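Local coordinates for protein 2',5'-phosphodiesterase 12 (Homo sapiens, PDB 4Z0V) that pairs an E-set-type N-terminal domain with a DNase I-like domain of the endonuclease/exonuclease/phosphatase family, and carries a magnesium ion in this model, at residues 17-22 against 97-102; 23-28 against 66-71; 42-47 against 56-61; 71-76 against 101-106; 76-81 against 92-97. All blocks are in the same frame, centred on the assembly; numbering follows the deposited sequence.

How the contacts relate
All five contacts lie on the same side of the chain's centre, in and around the E-set-type N-terminal domain. Contacts 3 and 5 are the two hairpins of its four-stranded antiparallel sheet, ordered 56-58, 40-46, 77-82, 93-96; their centres are about 9 Å apart, and strands 40-46 and 77-82 join them. Contacts 1, 2 and 4 tie the loops together, with contacts 1 and 4 sharing Val101 and Glu102 at centres about 6 Å apart. Along the chain, contact 1 spans residues 17 to 102 and so encloses contacts 2, 3 and 5. The loops are thus joined to one another beside the sheet, while residues of contacts 1 and 2 also meet helix 159-172.

Contact 1: residues 17-22 against 97-102; sequences RYIMAG and SVCVVE
Ile19 keeps CG1 beside its own backbone N (chi1 -69°), while Cys99 places SG between its backbone N and carbonyl carbon (chi1 59°), which brings Ile19 CG1 to 3.9 Å from Cys99 SG. With chi2 extended, Ile19 CD1 goes on to rest 3.7 Å from CB of Ser97. The second branch of Ile19 crosses Val101 obliquely, CG2 to CG2 at 3.8 Å. A beta-branched isoleucine suits this buried place because each branch finds an apolar partner of its own.

The backbones are joined through Glu102. Its N donates to Ile19 O at 2.9 Å, and its O receives Ala21 N, also at 2.9 Å. CA of Met20, between those two residues, adds a CA-H...O contact to Glu102 O at 3.2 Å. Water 1 extends the link, accepting from Ile19 N and donating to Val100 O.

Tyr18 and Met20 bring their side chains to helix 159-172, touching Tyr161 and Leu165 among others, whereas Ile19 packs inward on Leu77. Such alternation of side chains is that of an extended chain, here joined by a single beta bridge, Met20 with Glu102, between two loops of the E-set-type domain.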
# COMPACT_ATOMS: atom_id res chain seq x y z
N ARG A 17 8.20 12.81 14.59
CA ARG A 17 9.49 13.34 15.04
C ARG A 17 10.10 14.28 14.04
O ARG A 17 11.02 15.02 14.38
CB ARG A 17 10.49 12.20 15.24
CG ARG A 17 10.10 11.34 16.36
CD ARG A 17 11.25 10.53 16.85
NE ARG A 17 10.72 9.73 17.93
CZ ARG A 17 10.70 10.11 19.20
NH1 ARG A 17 10.12 9.37 20.11
NH2 ARG A 17 11.29 11.25 19.57
N TYR A 18 9.67 14.14 12.81
CA TYR A 18 10.13 14.89 11.66
C TYR A 18 8.92 15.63 11.10
O TYR A 18 7.92 15.01 10.75
CB TYR A 18 10.73 13.90 10.64
CG TYR A 18 11.74 14.46 9.66
CD1 TYR A 18 12.86 13.72 9.28
CD2 TYR A 18 11.54 15.69 9.04
CE1 TYR A 18 13.79 14.22 8.37
CE2 TYR A 18 12.46 16.20 8.14
CZ TYR A 18 13.58 15.47 7.80
OH TYR A 18 14.48 15.99 6.89
N ILE A 19 8.97 16.97 11.11
CA ILE A 19 7.88 17.79 10.61
C ILE A 19 8.45 18.68 9.51
O ILE A 19 9.42 19.40 9.76
CB ILE A 19 7.22 18.60 11.77
CG1 ILE A 19 6.46 17.64 12.72
CG2 ILE A 19 6.31 19.70 11.20
CD1 ILE A 19 5.99 18.26 14.01
N MET A 20 7.83 18.66 8.30
CA MET A 20 8.29 19.48 7.18
C MET A 20 7.22 20.39 6.66
O MET A 20 6.04 20.00 6.60
CB MET A 20 8.76 18.60 6.00
CG MET A 20 9.94 17.78 6.33
SD MET A 20 10.54 16.80 4.93
CE MET A 20 9.26 15.89 4.63
N ALA A 21 7.63 21.58 6.21
CA ALA A 21 6.71 22.54 5.59
C ALA A 21 6.07 21.91 4.35
O ALA A 21 6.79 21.31 3.56
CB ALA A 21 7.47 23.80 5.19
N GLY A 22 4.75 22.01 4.22
CA GLY A 22 4.03 21.45 3.08
C GLY A 22 3.72 19.97 3.18
O GLY A 22 3.11 19.41 2.25
N SER A 97 5.49 19.47 19.68
CA SER A 97 6.52 18.82 18.88
C SER A 97 7.87 19.06 19.58
O SER A 97 8.07 20.10 20.21
CB SER A 97 6.54 19.38 17.46
OG SER A 97 7.02 20.71 17.43
N VAL A 98 8.78 18.11 19.48
CA VAL A 98 10.11 18.26 20.08
C VAL A 98 11.01 18.97 19.04
O VAL A 98 11.87 19.76 19.41
CB VAL A 98 10.64 16.88 20.55
CG1 VAL A 98 12.10 16.97 20.98
CG2 VAL A 98 9.78 16.34 21.70
N CYS A 99 10.73 18.73 17.76
CA CYS A 99 11.44 19.30 16.61
C CYS A 99 10.79 20.59 16.18
O CYS A 99 9.60 20.77 16.41
CB CYS A 99 11.39 18.29 15.46
SG CYS A 99 9.70 17.86 14.96
N VAL A 100 11.55 21.44 15.45
CA VAL A 100 10.97 22.60 14.77
C VAL A 100 10.57 22.14 13.35
O VAL A 100 11.11 21.15 12.83
CB VAL A 100 11.91 23.83 14.73
CG1 VAL A 100 12.19 24.36 16.15
CG2 VAL A 100 13.20 23.54 13.95
N VAL A 101 9.67 22.88 12.71
CA VAL A 101 9.30 22.64 11.32
C VAL A 101 10.57 22.87 10.47
O VAL A 101 11.32 23.84 10.70
CB VAL A 101 8.16 23.61 10.92
CG1 VAL A 101 7.86 23.53 9.42
CG2 VAL A 101 6.90 23.37 11.76
N GLU A 102 10.83 21.95 9.55
CA GLU A 102 11.98 22.03 8.65
C GLU A 102 11.54 22.22 7.22
O GLU A 102 10.40 21.88 6.88
CB GLU A 102 12.76 20.72 8.70
CG GLU A 102 13.90 20.70 9.68
CD GLU A 102 14.57 19.34 9.66
OE1 GLU A 102 15.13 18.98 8.60
OE2 GLU A 102 14.43 18.61 10.66
O HOH W 1 11.36 18.31 11.97

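Contact 2: residues 23-28 against 66-71; sequences FPVCPK and YTPSNA
Val25 and Pro68 cross at about a right angle, with the CG2 methyl of Val25 meeting CG and CD of the proline ring. CG2 lies 3.9 Å from Pro68 CD and, by standing beside its own backbone N, also 3.4 Å from Tyr66 O. The same CD of Pro68 comes 3.2 Å from Phe23 O, a close approach of the CH2 next to the ring nitrogen to a carbonyl oxygen.

Thr67 lays its two branches against successive residues of the opposing chain. OG1 lies 3.6 Å from Pro24 CA, while CG2, anti to the threonine N, rests 3.7 Å from Phe23 N. A small branched side chain suits this exposed position, since it can lie close against the backbone. Tyr66 instead sends its ring away from 23-28, where it meets Trp43, and its OH bonds to Asp72 OD2.

Between the backbones, Val25 and Tyr66 form an antiparallel hydrogen-bonded pair. Val25 N donates to Tyr66 O at 2.8 Å; the return bond, Tyr66 N to Val25 O, is longer at 3.3 Å. Pro68 has no N-H to give Phe23 O and sets its ring CD against that oxygen instead, which implies that the pairing cannot continue in this direction and that a single pair, with apolar contacts around it, joins the loops.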
# COMPACT_ATOMS: atom_id res chain seq x y z
N PHE A 23 4.06 19.35 4.32
CA PHE A 23 3.82 17.91 4.58
C PHE A 23 2.87 17.80 5.75
O PHE A 23 3.10 18.43 6.79
CB PHE A 23 5.12 17.14 4.84
CG PHE A 23 5.91 16.93 3.57
CD1 PHE A 23 6.59 17.99 2.98
CD2 PHE A 23 5.90 15.70 2.92
CE1 PHE A 23 7.27 17.82 1.78
CE2 PHE A 23 6.60 15.52 1.72
CZ PHE A 23 7.25 16.59 1.14
N PRO A 24 1.79 17.02 5.60
CA PRO A 24 0.78 16.94 6.67
C PRO A 24 1.32 16.28 7.93
O PRO A 24 1.98 15.25 7.85
CB PRO A 24 -0.36 16.11 6.05
CG PRO A 24 0.29 15.31 4.94
CD PRO A 24 1.36 16.24 4.40
N VAL A 25 1.03 16.89 9.09
CA VAL A 25 1.39 16.41 10.43
C VAL A 25 0.18 15.62 10.90
O VAL A 25 -0.88 16.21 11.13
CB VAL A 25 1.75 17.57 11.40
CG1 VAL A 25 2.10 17.02 12.79
CG2 VAL A 25 2.90 18.41 10.86
N CYS A 26 0.34 14.28 10.98
CA CYS A 26 -0.76 13.36 11.28
C CYS A 26 -0.56 12.73 12.65
O CYS A 26 0.19 11.76 12.78
CB CYS A 26 -0.87 12.31 10.18
SG CYS A 26 -0.99 13.00 8.52
N PRO A 27 -1.19 13.28 13.69
CA PRO A 27 -0.99 12.73 15.02
C PRO A 27 -1.57 11.34 15.17
O PRO A 27 -2.62 11.05 14.60
CB PRO A 27 -1.74 13.70 15.94
CG PRO A 27 -2.73 14.40 15.08
CD PRO A 27 -2.11 14.44 13.71
N LYS A 28 -0.91 10.51 15.99
CA LYS A 28 -1.45 9.22 16.37
C LYS A 28 -2.40 9.52 17.52
O LYS A 28 -2.01 10.23 18.45
CB LYS A 28 -0.32 8.24 16.77
CG LYS A 28 -0.81 6.85 17.18
CD LYS A 28 0.41 5.98 17.42
CE LYS A 28 0.08 4.62 17.92
NZ LYS A 28 1.30 3.76 17.97
N TYR A 66 -2.52 19.00 10.52
CA TYR A 66 -2.02 20.36 10.27
C TYR A 66 -0.93 20.27 9.23
O TYR A 66 -0.01 19.48 9.42
CB TYR A 66 -1.46 20.96 11.59
CG TYR A 66 -0.90 22.35 11.42
CD1 TYR A 66 -1.73 23.46 11.38
CD2 TYR A 66 0.47 22.55 11.28
CE1 TYR A 66 -1.22 24.74 11.17
CE2 TYR A 66 1.00 23.84 11.14
CZ TYR A 66 0.15 24.93 11.05
OH TYR A 66 0.64 26.20 10.91
N THR A 67 -0.97 21.11 8.19
CA THR A 67 0.10 21.15 7.18
C THR A 67 0.85 22.47 7.39
O THR A 67 0.31 23.55 7.12
CB THR A 67 -0.44 21.00 5.74
OG1 THR A 67 -1.21 19.82 5.67
CG2 THR A 67 0.67 20.88 4.70
N PRO A 68 2.10 22.42 7.90
CA PRO A 68 2.81 23.69 8.15
C PRO A 68 3.12 24.44 6.87
O PRO A 68 3.26 23.81 5.81
CB PRO A 68 4.12 23.25 8.82
CG PRO A 68 3.93 21.82 9.20
CD PRO A 68 2.92 21.26 8.27
N SER A 69 3.22 25.75 6.96
CA SER A 69 3.58 26.56 5.79
C SER A 69 5.09 26.83 5.83
O SER A 69 5.74 26.49 6.83
CB SER A 69 2.81 27.88 5.82
OG SER A 69 3.30 28.70 6.86
N ASN A 70 5.65 27.52 4.81
CA ASN A 70 7.06 27.90 4.84
C ASN A 70 7.31 28.93 5.94
O ASN A 70 8.40 28.95 6.49
CB ASN A 70 7.52 28.43 3.48
CG ASN A 70 7.65 27.36 2.42
OD1 ASN A 70 7.70 26.16 2.71
ND2 ASN A 70 7.69 27.78 1.16
N ALA A 71 6.28 29.70 6.33
CA ALA A 71 6.38 30.69 7.40
C ALA A 71 6.58 30.02 8.77
O ALA A 71 7.01 30.69 9.71
CB ALA A 71 5.14 31.56 7.43

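Contact 3: residues 42-47 against 56-61; sequences RWYKEA and WTETDV
Strands 42-46 and 56-58 pair antiparallel, their axes 4.5 Å apart at the closest and their directions 138° apart, with Lys45 and Thr57 exchanging two backbone bonds, of which Thr57 N to Lys45 O is 2.7 Å.

Farther along, Trp43 O is gripped twice by one residue: Thr59 N reaches it in the carbonyl plane, and Thr59 OG1, 2.8 Å away, donates from above that plane. The same OG1 accepts from Val61 N, so that residues 59-61 form an ST turn. Threonine suits the position because its hydroxyl can both give and take, while CG2 lies against the Trp43 peptide.

Arg42 folds back over Glu58. Its chain bends at chi2 (64°) and again at chi3, and the guanidinium lies stacked on the carboxylate with the planes 13° apart, Glu58 CD lying over one guanidinium face, offset toward its rim. NH2 is 3.7 Å from Glu58 OE2, a long salt bridge in which no N-H points at the oxygen; NH2 instead donates to Thr59 O at 2.8 Å.

At the hairpin's other end the Trp56 ring takes Glu46 CG over one face, and its CE3 lies 3.5 Å from Lys45 C. The Glu46 carboxylate leads elsewhere, to Arg76 N and Gly53 N. Tyr44 places CD2 3.6 Å from Glu58 CA, and Lys78 of the next strand makes cation-pi contacts with both Tyr44 and Trp56.

Chemically, direction and charge are divided at Arg42: its hydrogen bond goes to a neutral carbonyl, whereas the stacked carboxylate probably contributes mainly electrostatic attraction and van der Waals contact.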
# COMPACT_ATOMS: atom_id res chain seq x y z
N ARG A 42 -7.14 21.77 18.15
CA ARG A 42 -6.67 23.13 17.87
C ARG A 42 -5.17 23.09 17.77
O ARG A 42 -4.53 22.54 18.65
CB ARG A 42 -7.13 24.14 18.94
CG ARG A 42 -6.60 25.57 18.71
CD ARG A 42 -7.13 26.21 17.42
NE ARG A 42 -8.52 26.66 17.57
CZ ARG A 42 -9.12 27.49 16.73
NH1 ARG A 42 -10.39 27.85 16.93
NH2 ARG A 42 -8.47 27.98 15.68
N TRP A 43 -4.61 23.65 16.71
CA TRP A 43 -3.18 23.66 16.53
C TRP A 43 -2.62 25.03 16.85
O TRP A 43 -3.20 26.06 16.45
CB TRP A 43 -2.82 23.29 15.09
CG TRP A 43 -2.96 21.82 14.83
CD1 TRP A 43 -4.04 21.16 14.31
CD2 TRP A 43 -1.92 20.85 14.97
NE1 TRP A 43 -3.75 19.82 14.16
CE2 TRP A 43 -2.45 19.61 14.54
CE3 TRP A 43 -0.58 20.92 15.38
CZ2 TRP A 43 -1.69 18.43 14.56
CZ3 TRP A 43 0.17 19.75 15.41
CH2 TRP A 43 -0.38 18.53 14.99
N TYR A 44 -1.45 25.04 17.49
CA TYR A 44 -0.68 26.23 17.82
C TYR A 44 0.71 26.17 17.26
O TYR A 44 1.24 25.08 17.04
CB TYR A 44 -0.53 26.42 19.33
CG TYR A 44 -1.84 26.48 20.06
CD1 TYR A 44 -2.52 25.32 20.41
CD2 TYR A 44 -2.35 27.70 20.50
CE1 TYR A 44 -3.72 25.37 21.12
CE2 TYR A 44 -3.55 27.77 21.22
CZ TYR A 44 -4.23 26.60 21.52
OH TYR A 44 -5.41 26.63 22.22
N LYS A 45 1.31 27.34 17.07
CA LYS A 45 2.70 27.42 16.65
C LYS A 45 3.41 28.35 17.63
O LYS A 45 2.77 29.21 18.23
CB LYS A 45 2.84 27.90 15.19
CG LYS A 45 2.39 29.35 14.99
CD LYS A 45 2.18 29.76 13.53
CE LYS A 45 1.62 31.17 13.46
NZ LYS A 45 1.77 31.77 12.10
N GLU A 46 4.71 28.15 17.82
CA GLU A 46 5.49 29.02 18.69
C GLU A 46 5.30 30.44 18.23
O GLU A 46 5.27 30.69 17.03
CB GLU A 46 6.96 28.63 18.62
CG GLU A 46 7.42 27.85 19.81
CD GLU A 46 8.89 27.55 19.72
OE1 GLU A 46 9.60 27.81 20.71
OE2 GLU A 46 9.35 27.13 18.63
N ALA A 47 5.07 31.36 19.18
CA ALA A 47 4.85 32.77 18.87
C ALA A 47 6.04 33.37 18.12
O ALA A 47 5.87 34.13 17.16
CB ALA A 47 4.58 33.55 20.15
N TRP A 56 2.53 30.69 22.79
CA TRP A 56 1.95 29.95 21.65
C TRP A 56 0.92 30.79 20.93
O TRP A 56 0.15 31.50 21.56
CB TRP A 56 1.30 28.64 22.14
CG TRP A 56 2.27 27.65 22.71
CD1 TRP A 56 2.57 27.46 24.03
CD2 TRP A 56 3.11 26.76 21.97
NE1 TRP A 56 3.53 26.48 24.16
CE2 TRP A 56 3.90 26.06 22.90
CE3 TRP A 56 3.27 26.47 20.60
CZ2 TRP A 56 4.85 25.10 22.52
CZ3 TRP A 56 4.23 25.55 20.22
CH2 TRP A 56 4.99 24.86 21.17
N THR A 57 0.93 30.72 19.60
CA THR A 57 0.01 31.48 18.76
C THR A 57 -0.97 30.51 18.16
O THR A 57 -0.57 29.54 17.52
CB THR A 57 0.75 32.27 17.68
OG1 THR A 57 1.62 33.19 18.33
CG2 THR A 57 -0.19 33.03 16.76
N GLU A 58 -2.26 30.76 18.38
CA GLU A 58 -3.29 29.89 17.85
C GLU A 58 -3.32 29.96 16.33
O GLU A 58 -3.24 31.05 15.77
CB GLU A 58 -4.63 30.35 18.42
CG GLU A 58 -5.77 29.39 18.24
CD GLU A 58 -7.09 30.09 18.50
OE1 GLU A 58 -7.65 29.86 19.59
OE2 GLU A 58 -7.52 30.91 17.66
N THR A 59 -3.41 28.82 15.67
CA THR A 59 -3.56 28.84 14.22
C THR A 59 -5.06 28.77 13.95
O THR A 59 -5.83 28.45 14.88
CB THR A 59 -2.82 27.66 13.53
OG1 THR A 59 -3.62 26.50 13.74
CG2 THR A 59 -1.40 27.46 14.05
N ASP A 60 -5.49 28.97 12.71
CA ASP A 60 -6.91 28.82 12.42
C ASP A 60 -7.27 27.35 12.12
O ASP A 60 -8.37 27.07 11.66
CB ASP A 60 -7.38 29.75 11.26
CG ASP A 60 -6.61 29.69 9.95
OD1 ASP A 60 -6.04 28.61 9.64
OD2 ASP A 60 -6.62 30.70 9.21
N VAL A 61 -6.37 26.40 12.43
CA VAL A 61 -6.62 25.01 12.08
C VAL A 61 -7.24 24.28 13.28
O VAL A 61 -6.59 24.11 14.33
CB VAL A 61 -5.33 24.34 11.53
CG1 VAL A 61 -5.58 22.89 11.15
CG2 VAL A 61 -4.76 25.13 10.33
O HOH W 2 2.96 34.53 16.31

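Contact 4: residues 71-76 against 101-106; sequences ADIGLR and VEAGPG
Gly74 N donates to Val101 O at 2.9 Å along an almost straight N-H...O line (170°), and the same oxygen takes a CA-H...O contact from Ile73 CA at 3.5 Å. On the other side of its residue, Val101 N donates to Leu75 O, again at 2.9 Å. One residue is thus held at both its N-H and its carbonyl by the 71-76 loop.

Asp72 to Leu75 form a type II beta turn, closed by Leu75 N to Asp72 O at 3.0 Å, which carries Gly74 N and Leu75 O. Glycine suits the third place of the turn: with the phi of Gly74 at 92°, a CB would be jammed against the carbonyl oxygen of Ile73.

Val101 fits its side chain against the turn. CB stands 3.3 Å from Asp72 O, and CG2, beside the valine N, lies 3.4 Å from Leu75 O, while CG1 turns to Ile73. The compact branched chain can therefore touch several parts of the turn at once. Ile73 completes the apolar patch, its CG1 lying 4.1 Å from Val101 CG1 and its CD1 at the same distance, 4.1 Å, from Ala103 CB. Of the Asp72 side chain, CB approaches Val101 CG2; the carboxylate turns away to Tyr66 and Ser69.

Around this joint, Leu75 packs on Lys45 and Glu46 of strand 40-46, and Val101 on Leu77 of strand 77-82, so the turn and Val101 lie beside the ends of those two neighbouring strands.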
# COMPACT_ATOMS: atom_id res chain seq x y z
N ALA A 71 6.28 29.70 6.33
CA ALA A 71 6.38 30.69 7.40
C ALA A 71 6.58 30.02 8.77
O ALA A 71 7.01 30.69 9.71
CB ALA A 71 5.14 31.56 7.43
N ASP A 72 6.23 28.74 8.89
CA ASP A 72 6.35 28.01 10.16
C ASP A 72 7.74 27.41 10.34
O ASP A 72 7.99 26.85 11.40
CB ASP A 72 5.31 26.87 10.24
CG ASP A 72 3.86 27.29 10.19
OD1 ASP A 72 3.55 28.43 10.64
OD2 ASP A 72 3.02 26.47 9.78
N ILE A 73 8.61 27.43 9.30
CA ILE A 73 9.96 26.83 9.43
C ILE A 73 10.68 27.49 10.61
O ILE A 73 10.62 28.70 10.73
CB ILE A 73 10.77 26.94 8.10
CG1 ILE A 73 10.18 26.00 7.03
CG2 ILE A 73 12.27 26.64 8.33
CD1 ILE A 73 10.65 26.30 5.57
N GLY A 74 11.27 26.68 11.48
CA GLY A 74 11.96 27.20 12.67
C GLY A 74 11.09 27.28 13.91
O GLY A 74 11.58 27.65 14.98
N LEU A 75 9.78 26.97 13.80
CA LEU A 75 8.85 26.99 14.93
C LEU A 75 8.47 25.57 15.37
O LEU A 75 8.32 24.68 14.52
CB LEU A 75 7.55 27.74 14.58
CG LEU A 75 7.64 29.17 14.03
CD1 LEU A 75 6.22 29.70 13.67
CD2 LEU A 75 8.24 30.13 15.08
N ARG A 76 8.23 25.37 16.67
CA ARG A 76 7.65 24.14 17.17
C ARG A 76 6.13 24.29 17.05
O ARG A 76 5.62 25.41 16.93
CB ARG A 76 8.06 23.87 18.63
CG ARG A 76 9.57 23.58 18.71
CD ARG A 76 10.00 22.81 19.93
NE ARG A 76 9.92 23.61 21.16
CZ ARG A 76 9.07 23.39 22.15
NH1 ARG A 76 9.08 24.17 23.22
NH2 ARG A 76 8.22 22.38 22.10
N VAL A 101 9.67 22.88 12.71
CA VAL A 101 9.30 22.64 11.32
C VAL A 101 10.57 22.87 10.47
O VAL A 101 11.32 23.84 10.70
CB VAL A 101 8.16 23.61 10.92
CG1 VAL A 101 7.86 23.53 9.42
CG2 VAL A 101 6.90 23.37 11.76
N GLU A 102 10.83 21.95 9.55
CA GLU A 102 11.98 22.03 8.65
C GLU A 102 11.54 22.22 7.22
O GLU A 102 10.40 21.88 6.88
CB GLU A 102 12.76 20.72 8.70
CG GLU A 102 13.90 20.70 9.68
CD GLU A 102 14.57 19.34 9.66
OE1 GLU A 102 15.13 18.98 8.60
OE2 GLU A 102 14.43 18.61 10.66
N ALA A 103 12.48 22.66 6.36
CA ALA A 103 12.21 22.72 4.93
C ALA A 103 12.15 21.26 4.44
O ALA A 103 12.95 20.43 4.88
CB ALA A 103 13.33 23.49 4.21
N GLY A 104 11.20 20.97 3.58
CA GLY A 104 11.08 19.64 3.00
C GLY A 104 11.75 19.63 1.64
O GLY A 104 12.31 20.65 1.25
N PRO A 105 11.67 18.53 0.87
CA PRO A 105 12.25 18.55 -0.49
C PRO A 105 11.57 19.60 -1.35
O PRO A 105 10.38 19.90 -1.14
CB PRO A 105 11.99 17.13 -1.01
CG PRO A 105 10.84 16.61 -0.21
CD PRO A 105 11.02 17.23 1.16
N GLY A 106 12.30 20.14 -2.32
CA GLY A 106 11.74 21.15 -3.22
C GLY A 106 10.58 20.66 -4.07
O GLY A 106 9.57 21.35 -4.24

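Contact 5: residues 76-81 against 92-97; sequences RLKLHC and SRELES
Arg76 and Glu96, and Lys78 and Glu94, form salt bridges between the two segments. Arg76, bent at chi3, presents NH2 to both Glu96 OE1 (2.9 Å) and Ser97 O (3.0 Å), each near the guanidinium plane; OE1 is met on its anti side. Water 3 spans Arg76 NH1 and Glu96 OE1. Lys78 NZ approaches Glu94 OE1 at 3.1 Å from above the carboxylate, 48° out of its plane, and Lys78 CD lies 3.7 Å from Glu96 CG. Long flexible chains suit these partly exposed places, since the methylenes pack while the charges pair.

Backbone bonds make 77-81 and 93-96 an antiparallel beta hairpin at one margin of the four-stranded sheet of the E-set-type domain. Leu79 with Leu95 and Cys81 with Arg93 are hydrogen-bonded pairs. At Leu77 the pattern changes: Leu77 O accepts Ser97 N at 2.8 Å, but Leu77 N donates to Ser97 OG at 3.0 Å. Serine's hydroxyl there substitutes for a carbonyl, and it also donates to Cys99 O.

Around the His80 ring, Glu94 OE2 lies at the edge, 3.1 Å from His80 CD2, with ring and carboxylate planes 90° apart. Arg93 O sits over one ring face, toward the rim, and Ser92 CB is 3.5 Å from NE2 of His80.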
# COMPACT_ATOMS: atom_id res chain seq x y z
N ARG A 76 8.23 25.37 16.67
CA ARG A 76 7.65 24.14 17.17
C ARG A 76 6.13 24.29 17.05
O ARG A 76 5.62 25.41 16.93
CB ARG A 76 8.06 23.87 18.63
CG ARG A 76 9.57 23.58 18.71
CD ARG A 76 10.00 22.81 19.93
NE ARG A 76 9.92 23.61 21.16
CZ ARG A 76 9.07 23.39 22.15
NH1 ARG A 76 9.08 24.17 23.22
NH2 ARG A 76 8.22 22.38 22.10
N LEU A 77 5.41 23.17 17.10
CA LEU A 77 3.95 23.19 17.02
C LEU A 77 3.38 22.55 18.25
O LEU A 77 4.07 21.79 18.93
CB LEU A 77 3.50 22.38 15.76
CG LEU A 77 4.08 22.81 14.41
CD1 LEU A 77 3.63 21.79 13.30
CD2 LEU A 77 3.63 24.24 14.04
N LYS A 78 2.13 22.83 18.55
CA LYS A 78 1.50 22.21 19.70
C LYS A 78 0.07 21.84 19.30
O LYS A 78 -0.61 22.65 18.67
CB LYS A 78 1.49 23.19 20.90
CG LYS A 78 0.81 22.61 22.16
CD LYS A 78 1.01 23.47 23.39
CE LYS A 78 -0.04 24.53 23.53
NZ LYS A 78 -0.04 25.08 24.91
N LEU A 79 -0.38 20.65 19.68
CA LEU A 79 -1.76 20.24 19.42
C LEU A 79 -2.50 20.15 20.74
O LEU A 79 -2.00 19.50 21.67
CB LEU A 79 -1.84 18.87 18.69
CG LEU A 79 -3.26 18.21 18.58
CD1 LEU A 79 -4.21 19.04 17.71
CD2 LEU A 79 -3.16 16.76 18.06
N HIS A 80 -3.67 20.79 20.81
CA HIS A 80 -4.62 20.63 21.89
C HIS A 80 -5.68 19.70 21.40
O HIS A 80 -6.26 19.96 20.34
CB HIS A 80 -5.28 21.97 22.30
CG HIS A 80 -6.46 21.78 23.23
ND1 HIS A 80 -7.71 21.34 22.77
CD2 HIS A 80 -6.52 21.91 24.58
CE1 HIS A 80 -8.48 21.24 23.84
NE2 HIS A 80 -7.82 21.59 24.95
N CYS A 81 -6.06 18.71 22.20
CA CYS A 81 -7.18 17.88 21.79
C CYS A 81 -8.01 17.48 22.99
O CYS A 81 -7.48 17.12 24.03
CB CYS A 81 -6.75 16.68 20.96
SG CYS A 81 -5.27 15.87 21.57
N SER A 92 -8.93 17.10 28.63
CA SER A 92 -8.15 17.62 27.49
C SER A 92 -6.70 17.25 27.60
O SER A 92 -6.16 17.07 28.71
CB SER A 92 -8.29 19.14 27.41
OG SER A 92 -9.65 19.52 27.32
N ARG A 93 -6.05 17.12 26.45
CA ARG A 93 -4.64 16.76 26.38
C ARG A 93 -3.93 17.74 25.47
O ARG A 93 -4.55 18.26 24.54
CB ARG A 93 -4.50 15.34 25.80
CG ARG A 93 -5.12 14.21 26.66
CD ARG A 93 -4.21 13.76 27.80
NE ARG A 93 -2.84 13.51 27.35
CZ ARG A 93 -2.39 12.36 26.85
NH1 ARG A 93 -1.14 12.25 26.43
NH2 ARG A 93 -3.20 11.31 26.75
N GLU A 94 -2.64 17.96 25.69
CA GLU A 94 -1.87 18.84 24.79
C GLU A 94 -0.55 18.18 24.54
O GLU A 94 -0.03 17.50 25.44
CB GLU A 94 -1.70 20.27 25.37
CG GLU A 94 -3.02 21.07 25.40
CD GLU A 94 -2.92 22.59 25.55
OE1 GLU A 94 -1.98 23.07 26.21
OE2 GLU A 94 -3.82 23.30 25.03
N LEU A 95 -0.02 18.32 23.32
CA LEU A 95 1.24 17.72 22.95
C LEU A 95 2.02 18.66 22.07
O LEU A 95 1.49 19.13 21.06
CB LEU A 95 0.96 16.39 22.22
CG LEU A 95 2.16 15.49 21.90
CD1 LEU A 95 3.06 15.31 23.10
CD2 LEU A 95 1.69 14.17 21.43
N GLU A 96 3.29 18.91 22.44
CA GLU A 96 4.17 19.80 21.68
C GLU A 96 5.13 18.98 20.87
O GLU A 96 5.58 17.93 21.34
CB GLU A 96 5.00 20.70 22.60
CG GLU A 96 4.22 21.59 23.54
CD GLU A 96 5.09 22.34 24.53
OE1 GLU A 96 6.32 22.45 24.29
OE2 GLU A 96 4.53 22.85 25.52
N SER A 97 5.49 19.47 19.68
CA SER A 97 6.52 18.82 18.88
C SER A 97 7.87 19.06 19.58
O SER A 97 8.07 20.10 20.21
CB SER A 97 6.54 19.38 17.46
OG SER A 97 7.02 20.71 17.43
O HOH W 3 8.27 23.33 26.11